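Local coordinates for protein glutaconate coenzyme a-transferase (Acidaminococcus fermentans, PDB 1POI) that catalyses transfer of coenzyme A from acetyl-CoA to (R)-2-hydroxyglutarate and related acids such as glutaconate, a step of glutamate fermentation by the hydroxyglutarate pathway, at residues P246-C249 and Y253-D256; S77-V82 and P258-Y263; I154-P157 and G161-V164; D8-Y13 and L39-T44. All blocks are in the same frame, centred on the assembly; numbering follows the deposited sequence.

Interaction 1. Residues P246-C249 and Y253-D256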
loop_
_atom_site.group_PDB
_atom_site.type_symbol
_atom_site.label_atom_id
_atom_site.label_comp_id
_atom_site.label_asym_id
_atom_site.label_seq_id
_atom_site.Cartn_x
_atom_site.Cartn_y
_atom_site.Cartn_z
ATOM N N PRO A 246 -3.628 28.353 4.536
ATOM C CA PRO A 246 -3.357 27.782 5.861
ATOM C C PRO A 246 -4.231 26.619 6.369
ATOM O O PRO A 246 -4.240 26.360 7.570
ATOM C CB PRO A 246 -3.606 28.981 6.771
ATOM C CG PRO A 246 -4.806 29.580 6.157
ATOM C CD PRO A 246 -4.370 29.614 4.685
ATOM N N SER A 247 -5.006 25.962 5.514
ATOM C CA SER A 247 -5.861 24.892 6.005
ATOM C C SER A 247 -5.218 23.527 5.811
ATOM O O SER A 247 -4.251 23.384 5.035
ATOM C CB SER A 247 -7.233 24.964 5.343
ATOM O OG SER A 247 -7.144 24.655 3.974
ATOM N N GLN A 248 -5.740 22.539 6.543
ATOM C CA GLN A 248 -5.237 21.154 6.489
ATOM C C GLN A 248 -5.414 20.551 5.105
ATOM O O GLN A 248 -6.091 21.103 4.248
ATOM C CB GLN A 248 -5.965 20.260 7.505
ATOM C CG GLN A 248 -6.078 20.879 8.851
ATOM C CD GLN A 248 -6.686 19.972 9.851
ATOM O OE1 GLN A 248 -7.909 19.947 10.034
ATOM N NE2 GLN A 248 -5.841 19.213 10.544
ATOM N N CYS A 249 -4.797 19.409 4.898
ATOM C CA CYS A 249 -4.912 18.720 3.655
ATOM C C CYS A 249 -4.402 17.344 3.993
ATOM O O CYS A 249 -3.183 17.085 4.020
ATOM C CB CYS A 249 -4.080 19.395 2.599
ATOM S SG CYS A 249 -4.064 18.518 1.054
ATOM N N TYR A 253 -0.363 17.843 5.105
ATOM C CA TYR A 253 0.057 18.854 6.057
ATOM C C TYR A 253 -1.069 19.303 6.936
ATOM O O TYR A 253 -2.220 19.128 6.593
ATOM C CB TYR A 253 0.708 20.056 5.349
ATOM C CG TYR A 253 -0.074 20.621 4.175
ATOM C CD1 TYR A 253 -1.101 21.546 4.375
ATOM C CD2 TYR A 253 0.205 20.224 2.875
ATOM C CE1 TYR A 253 -1.819 22.048 3.316
ATOM C CE2 TYR A 253 -0.514 20.720 1.812
ATOM C CZ TYR A 253 -1.522 21.631 2.038
ATOM O OH TYR A 253 -2.220 22.142 0.970
ATOM N N ASP A 254 -0.707 19.903 8.058
ATOM C CA ASP A 254 -1.621 20.369 9.081
ATOM C C ASP A 254 -1.917 21.884 8.949
ATOM O O ASP A 254 -1.215 22.601 8.206
ATOM C CB ASP A 254 -0.942 20.056 10.405
ATOM C CG ASP A 254 -1.914 19.849 11.523
ATOM O OD1 ASP A 254 -3.064 20.317 11.409
ATOM O OD2 ASP A 254 -1.522 19.208 12.530
ATOM N N TYR A 255 -2.938 22.391 9.642
ATOM C CA TYR A 255 -3.215 23.811 9.532
ATOM C C TYR A 255 -2.084 24.633 10.111
ATOM O O TYR A 255 -1.372 24.189 10.997
ATOM C CB TYR A 255 -4.557 24.239 10.141
ATOM C CG TYR A 255 -5.037 23.560 11.409
ATOM C CD1 TYR A 255 -4.182 23.267 12.465
ATOM C CD2 TYR A 255 -6.370 23.182 11.531
ATOM C CE1 TYR A 255 -4.649 22.601 13.611
ATOM C CE2 TYR A 255 -6.847 22.522 12.666
ATOM C CZ TYR A 255 -5.983 22.230 13.698
ATOM O OH TYR A 255 -6.483 21.556 14.797
ATOM N N ASP A 256 -1.916 25.832 9.584
ATOM C CA ASP A 256 -0.884 26.748 10.013
ATOM C C ASP A 256 -1.518 27.665 11.036
ATOM O O ASP A 256 -1.959 28.750 10.699
ATOM C CB ASP A 256 -0.404 27.551 8.813
ATOM C CG ASP A 256 0.829 28.331 9.102
ATOM O OD1 ASP A 256 0.856 29.005 10.144
ATOM O OD2 ASP A 256 1.784 28.286 8.294
#

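Interaction 2. Residues S77-V82 and P258-Y263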
loop_
_atom_site.group_PDB
_atom_site.type_symbol
_atom_site.label_atom_id
_atom_site.label_comp_id
_atom_site.label_asym_id
_atom_site.label_seq_id
_atom_site.Cartn_x
_atom_site.Cartn_y
_atom_site.Cartn_z
ATOM N N SER A 77 -13.076 28.027 12.227
ATOM C CA SER A 77 -13.255 27.147 13.378
ATOM C C SER A 77 -12.001 26.881 14.198
ATOM O O SER A 77 -11.008 26.364 13.684
ATOM C CB SER A 77 -13.863 25.821 12.918
ATOM O OG SER A 77 -14.875 26.017 11.946
ATOM N N GLY A 78 -12.071 27.220 15.483
ATOM C CA GLY A 78 -10.940 27.027 16.375
ATOM C C GLY A 78 -10.209 28.334 16.599
ATOM O O GLY A 78 -10.014 28.746 17.737
ATOM N N VAL A 79 -9.810 28.984 15.507
ATOM C CA VAL A 79 -9.127 30.264 15.556
ATOM C C VAL A 79 -10.146 31.420 15.625
ATOM O O VAL A 79 -10.179 32.164 16.605
ATOM C CB VAL A 79 -8.203 30.411 14.366
ATOM C CG1 VAL A 79 -7.475 31.738 14.439
ATOM C CG2 VAL A 79 -7.215 29.242 14.349
ATOM N N THR A 80 -10.990 31.574 14.608
ATOM C CA THR A 80 -12.009 32.627 14.648
ATOM C C THR A 80 -13.393 32.015 14.768
ATOM O O THR A 80 -13.849 31.311 13.869
ATOM C CB THR A 80 -12.017 33.523 13.407
ATOM O OG1 THR A 80 -10.680 33.882 13.047
ATOM C CG2 THR A 80 -12.790 34.780 13.722
ATOM N N ASN A 81 -14.071 32.338 15.858
ATOM C CA ASN A 81 -15.411 31.829 16.141
ATOM C C ASN A 81 -16.483 32.141 15.117
ATOM O O ASN A 81 -17.327 31.302 14.827
ATOM C CB ASN A 81 -15.895 32.346 17.494
ATOM C CG ASN A 81 -15.380 31.519 18.648
ATOM O OD1 ASN A 81 -14.747 30.464 18.452
ATOM N ND2 ASN A 81 -15.654 31.982 19.869
ATOM N N VAL A 82 -16.516 33.401 14.692
ATOM C CA VAL A 82 -17.474 33.935 13.724
ATOM C C VAL A 82 -16.644 34.881 12.892
ATOM O O VAL A 82 -16.175 35.879 13.413
ATOM C CB VAL A 82 -18.571 34.776 14.432
ATOM C CG1 VAL A 82 -19.621 35.234 13.427
ATOM C CG2 VAL A 82 -19.211 33.966 15.564
ATOM N N PRO A 258 -0.314 29.628 13.542
ATOM C CA PRO A 258 0.175 30.993 13.784
ATOM C C PRO A 258 -0.492 31.908 12.736
ATOM O O PRO A 258 -1.138 32.912 13.072
ATOM C CB PRO A 258 1.674 30.858 13.533
ATOM C CG PRO A 258 1.963 29.479 14.020
ATOM C CD PRO A 258 0.811 28.672 13.469
ATOM N N PHE A 259 -0.395 31.500 11.468
ATOM C CA PHE A 259 -0.988 32.239 10.357
ATOM C C PHE A 259 -2.484 32.504 10.590
ATOM O O PHE A 259 -2.922 33.646 10.541
ATOM C CB PHE A 259 -0.787 31.467 9.070
ATOM C CG PHE A 259 -1.077 32.260 7.847
ATOM C CD1 PHE A 259 -2.377 32.653 7.546
ATOM C CD2 PHE A 259 -0.049 32.605 6.972
ATOM C CE1 PHE A 259 -2.651 33.379 6.385
ATOM C CE2 PHE A 259 -0.310 33.335 5.805
ATOM C CZ PHE A 259 -1.611 33.721 5.512
ATOM N N LEU A 260 -3.260 31.466 10.884
ATOM C CA LEU A 260 -4.673 31.670 11.116
ATOM C C LEU A 260 -4.908 32.621 12.263
ATOM O O LEU A 260 -5.979 33.207 12.360
ATOM C CB LEU A 260 -5.407 30.362 11.419
ATOM C CG LEU A 260 -5.574 29.243 10.392
ATOM C CD1 LEU A 260 -6.307 28.118 11.075
ATOM C CD2 LEU A 260 -6.317 29.695 9.155
ATOM N N LYS A 261 -3.951 32.733 13.175
ATOM C CA LYS A 261 -4.117 33.638 14.316
ATOM C C LYS A 261 -3.883 35.079 13.889
ATOM O O LYS A 261 -4.534 35.995 14.391
ATOM C CB LYS A 261 -3.181 33.272 15.470
ATOM C CG LYS A 261 -3.535 31.981 16.180
ATOM C CD LYS A 261 -3.147 32.064 17.645
ATOM C CE LYS A 261 -2.980 30.680 18.268
ATOM N NZ LYS A 261 -1.738 29.975 17.805
ATOM N N VAL A 262 -2.948 35.267 12.961
ATOM C CA VAL A 262 -2.646 36.589 12.427
ATOM C C VAL A 262 -3.933 37.089 11.803
ATOM O O VAL A 262 -4.471 38.118 12.215
ATOM C CB VAL A 262 -1.590 36.519 11.325
ATOM C CG1 VAL A 262 -1.385 37.868 10.717
ATOM C CG2 VAL A 262 -0.292 35.992 11.887
ATOM N N TYR A 263 -4.461 36.298 10.866
ATOM C CA TYR A 263 -5.700 36.624 10.180
ATOM C C TYR A 263 -6.833 36.917 11.176
ATOM O O TYR A 263 -7.608 37.848 10.966
ATOM C CB TYR A 263 -6.097 35.499 9.212
ATOM C CG TYR A 263 -7.301 35.838 8.349
ATOM C CD1 TYR A 263 -7.148 36.532 7.154
ATOM C CD2 TYR A 263 -8.600 35.551 8.785
ATOM C CE1 TYR A 263 -8.258 36.950 6.419
ATOM C CE2 TYR A 263 -9.717 35.961 8.059
ATOM C CZ TYR A 263 -9.535 36.661 6.877
ATOM O OH TYR A 263 -10.630 37.067 6.161
#

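Interaction 3. Residues I154-P157 and G161-V164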
loop_
_atom_site.group_PDB
_atom_site.type_symbol
_atom_site.label_atom_id
_atom_site.label_comp_id
_atom_site.label_asym_id
_atom_site.label_seq_id
_atom_site.Cartn_x
_atom_site.Cartn_y
_atom_site.Cartn_z
ATOM N N ILE A 154 -45.000 22.352 1.046
ATOM C CA ILE A 154 -45.832 21.580 0.143
ATOM C C ILE A 154 -46.323 20.361 0.868
ATOM O O ILE A 154 -45.697 19.932 1.820
ATOM C CB ILE A 154 -45.037 21.141 -1.105
ATOM C CG1 ILE A 154 -43.926 20.159 -0.717
ATOM C CG2 ILE A 154 -44.463 22.368 -1.814
ATOM C CD1 ILE A 154 -43.272 19.444 -1.901
ATOM N N ASP A 155 -47.454 19.826 0.432
ATOM C CA ASP A 155 -48.038 18.631 1.031
ATOM C C ASP A 155 -47.152 17.430 0.697
ATOM O O ASP A 155 -46.449 17.423 -0.312
ATOM C CB ASP A 155 -49.433 18.353 0.442
ATOM C CG ASP A 155 -50.381 19.546 0.536
ATOM O OD1 ASP A 155 -50.132 20.561 -0.158
ATOM O OD2 ASP A 155 -51.397 19.461 1.276
ATOM N N ASN A 156 -47.160 16.423 1.555
ATOM C CA ASN A 156 -46.399 15.218 1.268
ATOM C C ASN A 156 -47.421 14.365 0.484
ATOM O O ASN A 156 -48.427 13.913 1.046
ATOM C CB ASN A 156 -45.965 14.537 2.568
ATOM C CG ASN A 156 -45.206 13.257 2.316
ATOM O OD1 ASN A 156 -45.144 12.768 1.192
ATOM N ND2 ASN A 156 -44.624 12.707 3.357
ATOM N N PRO A 157 -47.172 14.123 -0.814
ATOM C CA PRO A 157 -48.092 13.347 -1.644
ATOM C C PRO A 157 -48.542 11.996 -1.141
ATOM O O PRO A 157 -49.584 11.502 -1.561
ATOM C CB PRO A 157 -47.360 13.263 -2.984
ATOM C CG PRO A 157 -45.947 13.362 -2.600
ATOM C CD PRO A 157 -45.975 14.462 -1.587
ATOM N N GLY A 161 -52.161 15.438 5.250
ATOM C CA GLY A 161 -52.164 16.241 6.462
ATOM C C GLY A 161 -50.751 16.668 6.817
ATOM O O GLY A 161 -50.554 17.547 7.648
ATOM N N GLU A 162 -49.767 16.040 6.183
ATOM C CA GLU A 162 -48.371 16.350 6.419
ATOM C C GLU A 162 -47.781 17.149 5.250
ATOM O O GLU A 162 -48.079 16.882 4.075
ATOM C CB GLU A 162 -47.564 15.061 6.655
ATOM C CG GLU A 162 -46.041 15.274 6.568
ATOM C CD GLU A 162 -45.204 14.053 6.937
ATOM O OE1 GLU A 162 -45.493 13.413 7.974
ATOM O OE2 GLU A 162 -44.229 13.768 6.204
ATOM N N LYS A 163 -46.968 18.148 5.596
ATOM C CA LYS A 163 -46.295 19.001 4.623
ATOM C C LYS A 163 -44.788 18.958 4.882
ATOM O O LYS A 163 -44.342 18.669 6.006
ATOM C CB LYS A 163 -46.789 20.457 4.702
ATOM C CG LYS A 163 -48.300 20.620 4.597
ATOM C CD LYS A 163 -48.710 21.998 4.069
ATOM C CE LYS A 163 -48.438 22.124 2.567
ATOM N NZ LYS A 163 -49.124 23.278 1.908
ATOM N N VAL A 164 -44.019 19.188 3.818
ATOM C CA VAL A 164 -42.565 19.204 3.869
ATOM C C VAL A 164 -42.097 20.571 3.318
ATOM O O VAL A 164 -42.894 21.343 2.769
ATOM C CB VAL A 164 -41.941 18.010 3.040
ATOM C CG1 VAL A 164 -42.810 16.769 3.144
ATOM C CG2 VAL A 164 -41.703 18.386 1.574
#

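Interaction 4. Residues D8-Y13 and L39-T44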
loop_
_atom_site.group_PDB
_atom_site.type_symbol
_atom_site.label_atom_id
_atom_site.label_comp_id
_atom_site.label_asym_id
_atom_site.label_seq_id
_atom_site.Cartn_x
_atom_site.Cartn_y
_atom_site.Cartn_z
ATOM N N ASP A 8 -4.393 31.727 -15.936
ATOM C CA ASP A 8 -5.137 31.404 -17.132
ATOM C C ASP A 8 -6.473 30.723 -16.803
ATOM O O ASP A 8 -7.547 31.214 -17.188
ATOM C CB ASP A 8 -4.288 30.519 -18.036
ATOM C CG ASP A 8 -3.052 31.242 -18.571
ATOM O OD1 ASP A 8 -3.050 32.502 -18.654
ATOM O OD2 ASP A 8 -2.077 30.546 -18.929
ATOM N N ALA A 9 -6.413 29.658 -16.011
ATOM C CA ALA A 9 -7.602 28.907 -15.632
ATOM C C ALA A 9 -8.665 29.774 -14.990
ATOM O O ALA A 9 -9.804 29.793 -15.421
ATOM C CB ALA A 9 -7.225 27.764 -14.712
ATOM N N ILE A 10 -8.300 30.494 -13.951
ATOM C CA ILE A 10 -9.254 31.365 -13.273
ATOM C C ILE A 10 -9.921 32.396 -14.201
ATOM O O ILE A 10 -11.116 32.693 -14.067
ATOM C CB ILE A 10 -8.552 32.082 -12.114
ATOM C CG1 ILE A 10 -8.303 31.072 -10.985
ATOM C CG2 ILE A 10 -9.322 33.333 -11.700
ATOM C CD1 ILE A 10 -9.579 30.603 -10.213
ATOM N N ALA A 11 -9.129 32.952 -15.117
ATOM C CA ALA A 11 -9.600 33.960 -16.062
ATOM C C ALA A 11 -10.612 33.388 -17.042
ATOM O O ALA A 11 -11.611 34.029 -17.372
ATOM C CB ALA A 11 -8.434 34.527 -16.818
ATOM N N LYS A 12 -10.310 32.193 -17.536
ATOM C CA LYS A 12 -11.162 31.504 -18.486
ATOM C C LYS A 12 -12.462 30.971 -17.893
ATOM O O LYS A 12 -13.536 31.289 -18.394
ATOM C CB LYS A 12 -10.380 30.376 -19.152
ATOM C CG LYS A 12 -11.145 29.637 -20.210
ATOM C CD LYS A 12 -10.208 28.746 -21.020
ATOM C CE LYS A 12 -10.941 28.010 -22.151
ATOM N NZ LYS A 12 -9.990 27.260 -23.038
ATOM N N TYR A 13 -12.390 30.221 -16.798
ATOM C CA TYR A 13 -13.601 29.636 -16.212
ATOM C C TYR A 13 -14.314 30.404 -15.111
ATOM O O TYR A 13 -15.377 29.960 -14.670
ATOM C CB TYR A 13 -13.327 28.208 -15.740
ATOM C CG TYR A 13 -12.717 27.350 -16.802
ATOM C CD1 TYR A 13 -13.510 26.762 -17.787
ATOM C CD2 TYR A 13 -11.347 27.187 -16.883
ATOM C CE1 TYR A 13 -12.950 26.033 -18.838
ATOM C CE2 TYR A 13 -10.768 26.455 -17.931
ATOM C CZ TYR A 13 -11.582 25.886 -18.902
ATOM O OH TYR A 13 -11.031 25.172 -19.946
ATOM N N LEU A 39 -9.610 37.104 -6.127
ATOM C CA LEU A 39 -9.454 38.476 -5.610
ATOM C C LEU A 39 -8.505 39.312 -6.467
ATOM O O LEU A 39 -8.845 40.406 -6.937
ATOM C CB LEU A 39 -8.906 38.459 -4.185
ATOM C CG LEU A 39 -9.899 38.105 -3.103
ATOM C CD1 LEU A 39 -9.222 38.206 -1.766
ATOM C CD2 LEU A 39 -11.055 39.059 -3.170
ATOM N N ARG A 40 -7.315 38.766 -6.664
ATOM C CA ARG A 40 -6.269 39.408 -7.438
ATOM C C ARG A 40 -6.754 39.786 -8.834
ATOM O O ARG A 40 -6.193 40.678 -9.462
ATOM C CB ARG A 40 -5.060 38.461 -7.528
ATOM C CG ARG A 40 -3.728 39.094 -7.894
ATOM C CD ARG A 40 -2.601 38.070 -7.904
ATOM N NE ARG A 40 -2.357 37.572 -6.556
ATOM C CZ ARG A 40 -2.166 36.292 -6.246
ATOM N NH1 ARG A 40 -2.178 35.365 -7.191
ATOM N NH2 ARG A 40 -2.004 35.933 -4.982
ATOM N N GLN A 41 -7.801 39.134 -9.325
ATOM C CA GLN A 41 -8.274 39.444 -10.669
ATOM C C GLN A 41 -9.441 40.431 -10.782
ATOM O O GLN A 41 -9.912 40.731 -11.872
ATOM C CB GLN A 41 -8.535 38.158 -11.451
ATOM C CG GLN A 41 -7.263 37.493 -11.934
ATOM C CD GLN A 41 -7.533 36.456 -12.973
ATOM O OE1 GLN A 41 -8.409 36.630 -13.814
ATOM N NE2 GLN A 41 -6.788 35.366 -12.939
ATOM N N GLY A 42 -9.866 40.979 -9.655
ATOM C CA GLY A 42 -10.953 41.922 -9.685
ATOM C C GLY A 42 -12.267 41.226 -9.963
ATOM O O GLY A 42 -13.259 41.877 -10.318
ATOM N N ILE A 43 -12.304 39.908 -9.799
ATOM C CA ILE A 43 -13.543 39.175 -10.030
ATOM C C ILE A 43 -14.502 39.605 -8.944
ATOM O O ILE A 43 -14.085 39.748 -7.802
ATOM C CB ILE A 43 -13.286 37.695 -10.024
ATOM C CG1 ILE A 43 -12.690 37.333 -11.380
ATOM C CG2 ILE A 43 -14.564 36.931 -9.740
ATOM C CD1 ILE A 43 -11.927 36.069 -11.389
ATOM N N THR A 44 -15.762 39.855 -9.297
ATOM C CA THR A 44 -16.712 40.346 -8.311
ATOM C C THR A 44 -18.167 39.952 -8.581
ATOM O O THR A 44 -18.473 39.255 -9.551
ATOM C CB THR A 44 -16.557 41.896 -8.223
ATOM O OG1 THR A 44 -17.576 42.483 -7.383
ATOM C CG2 THR A 44 -16.582 42.508 -9.630
#

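Interaction 1. Residues P246-C249 and Y253-D256
Cys249 and Tyr253 face each other where the chain doubles back, held by two backbone hydrogen bonds of 3.1 Å, from Cys249 N to Tyr253 O and from Tyr253 N to Cys249 O. They form a single antiparallel hydrogen-bonded bridge. At the far end Asp256 N binds Pro246 O at 3.1 Å.

The apolar part centres on the Tyr253 ring, whose chi1 of 49° sets CG between the backbone N and the carbonyl carbon and brings the ring up against Cys249 CB. Cys249 CB sits over one face, 3.7 Å from the centroid of the Tyr253 ring, a CH-pi contact, while SG lies obliquely; a small residue suits such a close approach. At the ring edge Ser247 O comes within 3.3 Å of Tyr253 CE1. A leucine in place of Tyr253 would probably cost Cys249 its flat aromatic partner and leave Glu212 without the hydroxyl it now bonds.

Polar contacts lie further along. The Gln248 amide stacks on the Tyr255 ring with the planes 25° apart, and its NE2 makes a weak hydrogen bond of 3.1 Å to Asp254 OD1. That oxygen also receives Tyr255 N, at 2.7 Å. A neighbouring chain of another protein supplies stronger partners: an acidic side chain to Gln248 NE2, a basic one to Asp254 OD2 and an acidic one to Tyr255 OH.

Both segments belong to the loop between strand 236-239 and helix 257-266. Asp256 N-caps this helix through Phe259 N and also meets His245 and Arg298, while Pro246 packs on Phe259 and Leu260 of the helix and on Tyr32 of helix 32-40.

Interaction 2. Residues S77-V82 and P258-Y263
Val79 brings the loop 77-82 against the flank of helix 258-263, its CA 6.2 Å from the CA of Lys261, and no hydrogen bond joins the two segments. Apolar packing carries the contact, and a beta-branched valine suits it because its two methyls reach different parts of the helix. CG2 meets Leu260 CD1 at 3.6 Å, and the two side chains cross at about a right angle. CG1, set anti to the Val79 backbone N (chi1 -179°), leans on the Leu260 carbonyl and lies 3.9 Å from Lys261 CA. Leucine is apt opposite because its CB and one of its methyls together flank CG2. Just before this point Gly78 has backbone angles at which a CB would press on the carbonyl O of Ser77, so glycine suits the bend. Cutting Val79 back to an alanine would probably open a gap beside Leu260 CD1, where CG2 now packs, and take CG1 off the Leu260 carbonyl. Close by, Thr80 OG1 bonds Asp264 OD1, so a polar tie lies beside the apolar one, and Tyr263 OH reaches Asp58. This is plain loop-on-helix packing: the connection from strand 73-74 to helix 84-92 rests on helix 257-266, which follows the last strand of the parallel sheet in this alpha/beta fold.

Interaction 3. Residues I154-P157 and G161-V164
Asn156 and Glu162 run alongside each other, the amide turned 45° from the carboxylate. Asn156 ND2 gives a hydrogen bond of 3.1 Å to Glu162 OE2. The acceptor lies in the plane of the amide, yet the N-H reaches it from above the carboxylate plane. In both residues CG is anti to the backbone N, which sends the two polar ends out along the same flank. Each group has a further partner: Glu162 OE1 forms a salt bridge with Lys159, and Asn156 OD1 accepts the N-H of Phe158, so asparagine serves with both halves of its amide where the chain turns.

Asp155 and Lys163 are also side by side, on the exposed part of the contact. A bend in the lysine chain (chi3 74°) brings NZ to 3.6 Å from Asp155 OD1, a long salt bridge. These residues are a non-hydrogen-bonded pair, their CA atoms 4.0 Å apart, in the beta hairpin of strands 152-156 and 162-168, whose short segments here are strongly twisted, running 123° apart. Ile154 and Val164 exchange two backbone hydrogen bonds, the shorter 2.7 Å from Val164 N to Ile154 O, and Asn156 N bonds Glu162 O.

Ile154 and Val164 put their side chains on one face of this sheet and cross obliquely, Ile154 CG1 lying 3.7 Å from Val164 CG2. Branched apolar residues fit here: strand 118-121 touches them through Phe118 and Pro120, and a second copy of the subunit packs its Pro157 on Ile154 and its Pro117 on Val164.

Interaction 4. Residues D8-Y13 and L39-T44
Gln41 lays its amide across the side of helix 8-13, over Ile10 and Ala11. Its NE2 comes within 3.5 Å of Ile10 CG2, while OE1 approaches Ala11 CB at 3.7 Å. These touches are packing only; no hydrogen bond crosses between the segments, and NE2 instead bonds Glu37 OE2 and Lys7 O. With its nitrogen engaged in this way, the amide is held against the helix, and glutamine suits a place where an apolar flank meets polar partners. The small Ala11 leaves room for the carbonyl end of that amide.

The same Ile10 methyl serves a second neighbour. CG2, placed anti to its own backbone N, reaches Ile43 CD1 at 3.8 Å, and the two isoleucines, both buried, meet as branched apolar groups. Gly42 lies between Gln41 and Ile43 in sequence, with a positive phi of 72° that glycine tolerates well.

That glycine ends helix 32-40 in a Schellman motif, with Gly42 N bonded to Leu39 O at 3.0 Å. Helix 32-40 is the connection of a beta-alpha-beta crossover from strand 19-22 to strand 46-49, neighbours in the parallel sheet, and the residues at and just past its C-terminal end pack on helix 6-13, which precedes the first of those strands.

Interaction 4 comes first along the chain, joining the N-terminal helix 6-13 to the end of helix 32-40. Interaction 2 spans a long loop of sequence, inside which interactions 3 and 1 follow in turn. Interactions 1 and 2 touch, their centres about 12 Å apart, through Pro246 against Phe259 and Leu260, so the loop after strand 236-239 packs on the helix that follows it. Interaction 4 lies about 24 Å from interaction 1, centre to centre, without touching it. Interaction 3 stands apart, its centre about 45 Å from that of interaction 1, in a separate antiparallel sheet. Another copy of the protein packs on this hairpin, while a chain of a different protein reaches interaction 1 and also the loop of interaction 2.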